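Local coordinates for protein DMATS type aromatic prenyltransferase (PDB 6ZRY) that binds tryptophan and probably transfers a dimethylallyl group to carbon 6 of its indole ring, at residues A237-E240 with E241-V245; Y277-I280 with R281-T285. All coordinates share one frame; numbering follows the deposited sequence.

In the fold
Following the chain from the N terminus, contact 1 comes first, as successive turns of helix 236-247. Strands 252-253 and 258-265 follow, then strand 273-278, whose last two residues open contact 2; this runs through a tight turn into the loop before helix 287-300. Each contact joins adjoining segments and closes only a local turn, and the two are in series, neither nested nor crossed. Their centres lie about 14 Å apart, yet they meet: Val278 CG2 is 4.1 Å from Phe242 CE2, and Cys243 SG packs on the same methyl. Through this seam the outer helix is tied to the barrel strand that leads to the tryptophan pocket.

Contact 1 (A237-E240 with E241-V245); sequences AEIE and EFCVV
The side chain of Phe242 touches segment 237-240 only at CB, 3.3 Å from Ile239 O, and neither face of its ring is covered by that segment. With CG anti to the backbone N (chi1 -173°), the ring is carried off toward Ile276, Val330, Leu332 and Leu297. Another flat group, the Glu241 carboxylate, ends an extended side chain that runs back alongside the preceding turn: CG lies 3.3 Å from Ala237 O, and OE2 comes within 4.0 Å of Glu238 CA. Glu241 and Glu238 still keep their like charges apart, OE2 to OE2 being 6.7 Å. Four successive i to i+4 bonds identify this as alpha helix, from Glu241 N to Ala237 O (2.8 Å) through to Val244 N to Glu240 O (2.9 Å, N-H...O 161°). In this ABBA-barrel prenyltransferase the helix belongs to the layer outside the strands, and Ile239, Phe242 and Cys243 all pack on Ile276 of strand 273-278. Ile239 CG2 and Cys243 SG, one turn apart on that buried side, approach to 4.4 Å. Ile239 also touches Thr225 and Ala228 of helix 221-228, while the extended Glu238 has its OE1 hydrogen-bonded to Tyr301 OH.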
loop_
_atom_site.group_PDB
_atom_site.type_symbol
_atom_site.label_atom_id
_atom_site.label_comp_id
_atom_site.label_asym_id
_atom_site.label_seq_id
_atom_site.Cartn_x
_atom_site.Cartn_y
_atom_site.Cartn_z
ATOM N N ALA A 237 5.697 -22.502 4.099
ATOM C CA ALA A 237 6.972 -22.746 3.390
ATOM C C ALA A 237 7.138 -21.741 2.238
ATOM O O ALA A 237 8.259 -21.194 2.067
ATOM C CB ALA A 237 7.041 -24.187 2.904
ATOM N N GLU A 238 6.086 -21.537 1.457
ATOM C CA GLU A 238 6.081 -20.615 0.290
ATOM C C GLU A 238 6.363 -19.199 0.795
ATOM O O GLU A 238 7.106 -18.468 0.101
ATOM C CB GLU A 238 4.739 -20.682 -0.447
ATOM C CG GLU A 238 4.630 -19.735 -1.645
ATOM C CD GLU A 238 3.330 -19.894 -2.411
ATOM O OE1 GLU A 238 3.127 -19.168 -3.388
ATOM O OE2 GLU A 238 2.500 -20.731 -1.989
ATOM N N ILE A 239 5.760 -18.791 1.933
ATOM C CA ILE A 239 5.967 -17.410 2.459
ATOM C C ILE A 239 7.435 -17.277 2.848
ATOM O O ILE A 239 8.059 -16.301 2.453
ATOM C CB ILE A 239 5.009 -17.064 3.613
ATOM C CG1 ILE A 239 3.561 -17.061 3.144
ATOM C CG2 ILE A 239 5.381 -15.729 4.259
ATOM C CD1 ILE A 239 2.563 -17.177 4.266
ATOM N N GLU A 240 7.993 -18.269 3.561
ATOM C CA GLU A 240 9.429 -18.249 3.957
ATOM C C GLU A 240 10.330 -18.212 2.729
ATOM O O GLU A 240 11.289 -17.439 2.763
ATOM C CB GLU A 240 9.775 -19.445 4.844
ATOM C CG GLU A 240 9.045 -19.394 6.132
ATOM C CD GLU A 240 9.695 -20.135 7.255
ATOM O OE1 GLU A 240 10.194 -21.290 6.989
ATOM O OE2 GLU A 240 9.708 -19.573 8.394
ATOM N N GLU A 241 10.044 -19.008 1.693
ATOM C CA GLU A 241 10.852 -19.031 0.433
ATOM C C GLU A 241 10.841 -17.613 -0.168
ATOM O O GLU A 241 11.902 -17.128 -0.601
ATOM C CB GLU A 241 10.301 -20.039 -0.574
ATOM C CG GLU A 241 10.647 -21.488 -0.213
ATOM C CD GLU A 241 9.911 -22.587 -0.967
ATOM O OE1 GLU A 241 10.194 -23.777 -0.691
ATOM O OE2 GLU A 241 9.064 -22.269 -1.801
ATOM N N PHE A 242 9.676 -16.993 -0.208
ATOM C CA PHE A 242 9.510 -15.631 -0.755
ATOM C C PHE A 242 10.391 -14.664 0.041
ATOM O O PHE A 242 11.103 -13.825 -0.553
ATOM C CB PHE A 242 8.045 -15.228 -0.718
ATOM C CG PHE A 242 7.790 -13.931 -1.397
ATOM C CD1 PHE A 242 7.621 -13.881 -2.774
ATOM C CD2 PHE A 242 7.753 -12.758 -0.673
ATOM C CE1 PHE A 242 7.378 -12.679 -3.409
ATOM C CE2 PHE A 242 7.532 -11.550 -1.325
ATOM C CZ PHE A 242 7.334 -11.529 -2.682
ATOM N N CYS A 243 10.360 -14.769 1.356
ATOM C CA CYS A 243 11.091 -13.843 2.257
ATOM C C CYS A 243 12.610 -14.038 2.101
ATOM O O CYS A 243 13.335 -13.011 2.064
ATOM C CB CYS A 243 10.629 -13.997 3.697
ATOM S SG CYS A 243 9.003 -13.267 4.005
ATOM N N VAL A 244 13.083 -15.294 1.989
ATOM C CA VAL A 244 14.525 -15.626 1.795
ATOM C C VAL A 244 15.044 -14.991 0.509
ATOM O O VAL A 244 16.122 -14.408 0.557
ATOM C CB VAL A 244 14.758 -17.142 1.783
ATOM C CG1 VAL A 244 16.134 -17.510 1.229
ATOM C CG2 VAL A 244 14.545 -17.721 3.156
ATOM N N VAL A 245 14.331 -15.141 -0.609
ATOM C CA VAL A 245 14.765 -14.578 -1.911
ATOM C C VAL A 245 14.724 -13.054 -1.804
ATOM O O VAL A 245 15.754 -12.417 -2.099
ATOM C CB VAL A 245 13.929 -15.117 -3.084
ATOM C CG1 VAL A 245 14.257 -14.430 -4.382
ATOM C CG2 VAL A 245 14.088 -16.625 -3.229
#

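Contact 2 (Y277-I280 with R281-T285); sequences YVPI and RSYVT. With TRP (tryptophan), chain C.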
loop_
_atom_site.group_PDB
_atom_site.type_symbol
_atom_site.label_atom_id
_atom_site.label_comp_id
_atom_site.label_asym_id
_atom_site.label_seq_id
_atom_site.Cartn_x
_atom_site.Cartn_y
_atom_site.Cartn_z
ATOM N N TYR A 277 4.485 -8.390 2.641
ATOM C CA TYR A 277 5.129 -7.222 2.016
ATOM C C TYR A 277 6.520 -7.108 2.576
ATOM O O TYR A 277 6.690 -6.837 3.763
ATOM C CB TYR A 277 4.328 -5.934 2.244
ATOM C CG TYR A 277 2.866 -6.020 1.889
ATOM C CD1 TYR A 277 1.969 -6.640 2.750
ATOM C CD2 TYR A 277 2.362 -5.472 0.729
ATOM C CE1 TYR A 277 0.634 -6.765 2.439
ATOM C CE2 TYR A 277 1.018 -5.557 0.409
ATOM C CZ TYR A 277 0.148 -6.207 1.271
ATOM O OH TYR A 277 -1.188 -6.307 0.987
ATOM N N VAL A 278 7.518 -7.376 1.741
ATOM C CA VAL A 278 8.925 -7.217 2.123
ATOM C C VAL A 278 9.387 -5.836 1.673
ATOM O O VAL A 278 9.389 -5.546 0.459
ATOM C CB VAL A 278 9.805 -8.319 1.514
ATOM C CG1 VAL A 278 11.259 -8.140 1.889
ATOM C CG2 VAL A 278 9.308 -9.708 1.908
ATOM N N PRO A 279 9.902 -5.002 2.604
ATOM C CA PRO A 279 10.481 -3.698 2.251
ATOM C C PRO A 279 11.921 -3.912 1.770
ATOM O O PRO A 279 12.900 -3.568 2.470
ATOM C CB PRO A 279 10.377 -2.940 3.559
ATOM C CG PRO A 279 10.631 -4.017 4.601
ATOM C CD PRO A 279 9.947 -5.243 4.057
ATOM N N ILE A 280 12.000 -4.425 0.551
ATOM C CA ILE A 280 13.238 -4.946 -0.084
ATOM C C ILE A 280 14.311 -3.872 -0.112
ATOM O O ILE A 280 15.474 -4.226 0.021
ATOM C CB ILE A 280 12.918 -5.518 -1.463
ATOM C CG1 ILE A 280 14.170 -6.159 -2.081
ATOM C CG2 ILE A 280 12.293 -4.484 -2.371
ATOM C CD1 ILE A 280 13.884 -7.131 -3.155
ATOM N N ARG A 281 13.940 -2.582 -0.209
ATOM C CA ARG A 281 14.906 -1.452 -0.246
ATOM C C ARG A 281 15.813 -1.481 0.983
ATOM O O ARG A 281 16.934 -0.930 0.911
ATOM C CB ARG A 281 14.191 -0.101 -0.301
ATOM C CG ARG A 281 13.382 0.247 0.955
ATOM C CD ARG A 281 12.632 1.521 0.650
ATOM N NE ARG A 281 11.869 2.133 1.705
ATOM C CZ ARG A 281 10.712 1.696 2.200
ATOM N NH1 ARG A 281 10.165 0.565 1.808
ATOM N NH2 ARG A 281 10.087 2.427 3.115
ATOM N N SER A 282 15.372 -2.081 2.073
ATOM C CA SER A 282 16.128 -2.116 3.360
ATOM C C SER A 282 17.164 -3.262 3.354
ATOM O O SER A 282 18.014 -3.274 4.235
ATOM C CB SER A 282 15.167 -2.235 4.511
ATOM O OG SER A 282 15.806 -2.091 5.761
ATOM N N TYR A 283 17.108 -4.178 2.388
ATOM C CA TYR A 283 17.849 -5.466 2.426
ATOM C C TYR A 283 18.690 -5.667 1.172
ATOM O O TYR A 283 19.107 -6.795 0.939
ATOM C CB TYR A 283 16.838 -6.587 2.696
ATOM C CG TYR A 283 16.152 -6.396 4.024
ATOM C CD1 TYR A 283 16.815 -6.672 5.207
ATOM C CD2 TYR A 283 14.883 -5.824 4.110
ATOM C CE1 TYR A 283 16.218 -6.477 6.442
ATOM C CE2 TYR A 283 14.271 -5.611 5.339
ATOM C CZ TYR A 283 14.942 -5.929 6.512
ATOM O OH TYR A 283 14.352 -5.710 7.730
ATOM N N VAL A 284 18.963 -4.601 0.434
ATOM C CA VAL A 284 19.773 -4.650 -0.811
ATOM C C VAL A 284 20.820 -3.529 -0.779
ATOM O O VAL A 284 20.659 -2.591 0.015
ATOM C CB VAL A 284 18.887 -4.524 -2.059
ATOM C CG1 VAL A 284 17.940 -5.702 -2.226
ATOM C CG2 VAL A 284 18.119 -3.196 -2.059
ATOM N N THR A 285 21.814 -3.616 -1.661
ATOM C CA THR A 285 22.827 -2.558 -1.870
ATOM C C THR A 285 22.226 -1.445 -2.722
ATOM O O THR A 285 22.601 -0.280 -2.516
ATOM C CB THR A 285 24.105 -3.140 -2.470
ATOM O OG1 THR A 285 23.794 -3.893 -3.645
ATOM C CG2 THR A 285 24.814 -4.012 -1.466
HETATM N N TRP C . 6.246 4.270 2.927
HETATM C CA TRP C . 5.504 3.629 4.068
HETATM C C TRP C . 6.283 2.407 4.562
HETATM O O TRP C . 5.968 1.879 5.644
HETATM C CB TRP C . 4.063 3.262 3.665
HETATM C CG TRP C . 3.952 2.252 2.566
HETATM C CD1 TRP C . 4.015 2.484 1.218
HETATM C CD2 TRP C . 3.742 0.835 2.718
HETATM N NE1 TRP C . 3.866 1.308 0.528
HETATM C CE2 TRP C . 3.684 0.283 1.417
HETATM C CE3 TRP C . 3.579 -0.017 3.820
HETATM C CZ2 TRP C . 3.497 -1.083 1.193
HETATM C CZ3 TRP C . 3.392 -1.365 3.596
HETATM C CH2 TRP C . 3.344 -1.886 2.301
HETATM O OXT TRP C . 7.235 1.945 3.895
#
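Pro279 and Ser282 are joined by a 2.9 Å hydrogen bond from Ser282 N to Pro279 O, and Tyr283 N gives an equally short one to Ile280 O, reaching it from 50° above the carbonyl plane. Pro279 is also the centre of an inverse gamma turn, closed by a weak Ile280 N to Val278 O bond, which takes the chain from its barrel strand into a 3-10 segment. The tight part is apolar: the Ile280 and Val284 side chains cross, CG1 to CG1 at 3.8 Å, both buried against helix 287-300. The less buried side holds the partly exposed Ser282 and Tyr283. There Pro279 O meets the Tyr283 ring edge, 3.4 Å from CD2, Ser282 OG sits off-centre over one ring face, and both hydroxyls are anchored on the backbone of Arg256. Arg281 turns instead into the pocket. CG stands between its backbone N and carbonyl carbon (chi1 66°), and the chain then extends to NE, delivering NH2 to OXT of the bound tryptophan, 3.0 Å away and in the guanidinium plane. NE forms a salt bridge with Asp56 and NH1 a hydrogen bond to Ala328 O, fixing the rotation of the group. A leucine here would probably leave the ligand carboxylate and Asp56 without their cationic partner. Tyr277 CD2 is 4.0 Å from CH2 of the indole. Arg281 thus probably holds the carboxylate by charge and a directed N-H bond, with Glu62 OE2 and Gly53 O also hydrogen-bonding the ligand, while Tyr277 meets CH2 by van der Waals contact.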